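Local atomic coordinates of thymidylate synthase (Enterobacteria phage T4, PDB entry 1TIS), a protein that catalyses the reductive methylation of dUMP to dTMP, using 5,10-methylenetetrahydrofolate as one-carbon donor and reductant, as a homodimer. Residues N70-I75 and G83-D88. Numbering follows the deposited sequence.
Sequences NDLRLI and GKTVWD
Helix 69-77 lies beside the loop that follows it, the backbones coming closest at R73 and G83, whose CA atoms are 6.7 Å apart. In this helix-loop packing of the thymidylate synthase fold the loop ends in a type I beta turn, T85 to D88, closed by a hydrogen bond from D88 N to T85 O at 2.9 Å, and the chain then enters helix 88-95. L72 carries the apolar half of the contact. Its CG stands anti to the backbone N (chi1 161°), which carries CG and its methyls to the turn. There CG lies 3.7 Å from T85 OG1, and CD2 reaches both T85 CG2 and the indole of W87, 3.8 Å from W87 CD1. V86 CG2 touches the same methyl more loosely, at the margin. The W87 ring has further partners outside the two segments: NE1 is hydrogen-bonded to E58, W61 meets the ring edge-to-face, and L105 and I108 pack on it. W61 of helix 53-64 also touches L72, so this leucine contacts both that helix and the turn. The W87 side chain is about 8 Å from that of C156, the probable nucleophile, which places this end of the turn near the active site. R73 supplies the polar half. Extended from CG to NE, its chain runs past G83, whose carbonyl O lies at the edge of the guanidinium, near its plane. The tip then forms a salt bridge with D88, R73 NH2 to D88 OD1 at 3.3 Å. Guanidinium and carboxylate planes are only 22° apart, yet OD1 is well out of the guanidinium plane, so the attraction rests on charge, with no N-H aimed at the oxygen. The other carboxylate oxygen, D88 OD2, accepts a weak hydrogen bond from T85 N, bent to 120° at the hydrogen.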
loop_
_atom_site.group_PDB
_atom_site.type_symbol
_atom_site.label_atom_id
_atom_site.label_comp_id
_atom_site.label_asym_id
_atom_site.label_seq_id
_atom_site.Cartn_x
_atom_site.Cartn_y
_atom_site.Cartn_z
ATOM N N ASN A 70 2.159 29.197 -4.492
ATOM C CA ASN A 70 3.020 30.298 -4.053
ATOM C C ASN A 70 3.654 30.023 -2.691
ATOM O O ASN A 70 4.775 30.444 -2.406
ATOM C CB ASN A 70 2.305 31.616 -3.872
ATOM C CG ASN A 70 1.502 32.147 -5.046
ATOM O OD1 ASN A 70 0.401 31.649 -5.323
ATOM N ND2 ASN A 70 2.002 33.172 -5.744
ATOM N N ASP A 71 2.998 29.265 -1.817
ATOM C CA ASP A 71 3.583 28.956 -0.535
ATOM C C ASP A 71 4.853 28.157 -0.707
ATOM O O ASP A 71 5.846 28.408 -0.020
ATOM C CB ASP A 71 2.632 28.150 0.319
ATOM C CG ASP A 71 1.422 28.929 0.785
ATOM O OD1 ASP A 71 1.589 29.950 1.456
ATOM O OD2 ASP A 71 0.322 28.488 0.479
ATOM N N LEU A 72 4.813 27.227 -1.663
ATOM C CA LEU A 72 5.944 26.375 -1.967
ATOM C C LEU A 72 7.016 27.344 -2.478
ATOM O O LEU A 72 8.150 27.299 -1.968
ATOM C CB LEU A 72 5.451 25.323 -2.991
ATOM C CG LEU A 72 6.368 24.505 -3.901
ATOM C CD1 LEU A 72 7.449 23.770 -3.126
ATOM C CD2 LEU A 72 5.532 23.462 -4.599
ATOM N N ARG A 73 6.677 28.305 -3.361
ATOM C CA ARG A 73 7.642 29.298 -3.831
ATOM C C ARG A 73 8.331 29.987 -2.663
ATOM O O ARG A 73 9.566 30.117 -2.655
ATOM C CB ARG A 73 7.024 30.418 -4.632
ATOM C CG ARG A 73 6.654 30.071 -6.036
ATOM C CD ARG A 73 6.355 31.356 -6.781
ATOM N NE ARG A 73 5.913 30.996 -8.108
ATOM C CZ ARG A 73 4.621 30.968 -8.450
ATOM N NH1 ARG A 73 3.640 31.339 -7.615
ATOM N NH2 ARG A 73 4.316 30.583 -9.689
ATOM N N LEU A 74 7.559 30.383 -1.644
ATOM C CA LEU A 74 8.112 31.007 -0.463
ATOM C C LEU A 74 9.152 30.085 0.206
ATOM O O LEU A 74 10.247 30.553 0.525
ATOM C CB LEU A 74 6.909 31.350 0.423
ATOM C CG LEU A 74 6.894 31.995 1.813
ATOM C CD1 LEU A 74 7.201 30.897 2.793
ATOM C CD2 LEU A 74 7.826 33.197 1.918
ATOM N N ILE A 75 8.924 28.779 0.352
ATOM C CA ILE A 75 9.835 27.919 1.090
ATOM C C ILE A 75 11.129 27.726 0.296
ATOM O O ILE A 75 12.264 27.787 0.819
ATOM C CB ILE A 75 9.106 26.554 1.384
ATOM C CG1 ILE A 75 7.873 26.809 2.241
ATOM C CG2 ILE A 75 10.003 25.594 2.178
ATOM C CD1 ILE A 75 6.969 25.615 2.572
ATOM N N GLY A 83 10.605 32.479 -9.238
ATOM C CA GLY A 83 11.207 31.163 -9.130
ATOM C C GLY A 83 10.256 30.053 -9.565
ATOM O O GLY A 83 9.148 29.865 -9.067
ATOM N N LYS A 84 10.674 29.280 -10.547
ATOM C CA LYS A 84 9.863 28.150 -10.963
ATOM C C LYS A 84 9.918 27.163 -9.820
ATOM O O LYS A 84 10.708 27.319 -8.874
ATOM C CB LYS A 84 10.399 27.487 -12.267
ATOM C CG LYS A 84 11.894 27.233 -12.213
ATOM C CD LYS A 84 12.516 26.456 -13.361
ATOM C CE LYS A 84 14.005 26.244 -13.002
ATOM N NZ LYS A 84 14.206 25.646 -11.678
ATOM N N THR A 85 9.055 26.175 -9.988
ATOM C CA THR A 85 8.869 25.128 -9.024
ATOM C C THR A 85 8.096 23.989 -9.691
ATOM O O THR A 85 7.294 24.158 -10.612
ATOM C CB THR A 85 8.129 25.705 -7.784
ATOM O OG1 THR A 85 8.760 25.043 -6.697
ATOM C CG2 THR A 85 6.631 25.465 -7.710
ATOM N N VAL A 86 8.430 22.823 -9.146
ATOM C CA VAL A 86 7.947 21.496 -9.494
ATOM C C VAL A 86 6.454 21.314 -9.783
ATOM O O VAL A 86 6.095 20.387 -10.511
ATOM C CB VAL A 86 8.386 20.517 -8.359
ATOM C CG1 VAL A 86 9.779 20.014 -8.680
ATOM C CG2 VAL A 86 8.378 21.198 -6.967
ATOM N N TRP A 87 5.546 22.127 -9.217
ATOM C CA TRP A 87 4.144 21.960 -9.527
ATOM C C TRP A 87 3.646 23.033 -10.483
ATOM O O TRP A 87 2.505 22.969 -10.932
ATOM C CB TRP A 87 3.292 21.980 -8.237
ATOM C CG TRP A 87 3.287 20.668 -7.431
ATOM C CD1 TRP A 87 4.305 20.450 -6.566
ATOM C CD2 TRP A 87 2.345 19.640 -7.417
ATOM N NE1 TRP A 87 4.014 19.317 -6.000
ATOM C CE2 TRP A 87 2.879 18.807 -6.463
ATOM C CE3 TRP A 87 1.150 19.244 -8.002
ATOM C CZ2 TRP A 87 2.293 17.625 -6.068
ATOM C CZ3 TRP A 87 0.538 18.054 -7.618
ATOM C CH2 TRP A 87 1.107 17.257 -6.661
ATOM N N ASP A 88 4.463 23.994 -10.910
ATOM C CA ASP A 88 4.024 25.061 -11.799
ATOM C C ASP A 88 3.365 24.650 -13.099
ATOM O O ASP A 88 2.195 24.967 -13.352
ATOM C CB ASP A 88 5.190 25.951 -12.138
ATOM C CG ASP A 88 5.583 26.873 -11.009
ATOM O OD1 ASP A 88 4.739 27.377 -10.268
ATOM O OD2 ASP A 88 6.768 27.105 -10.899
#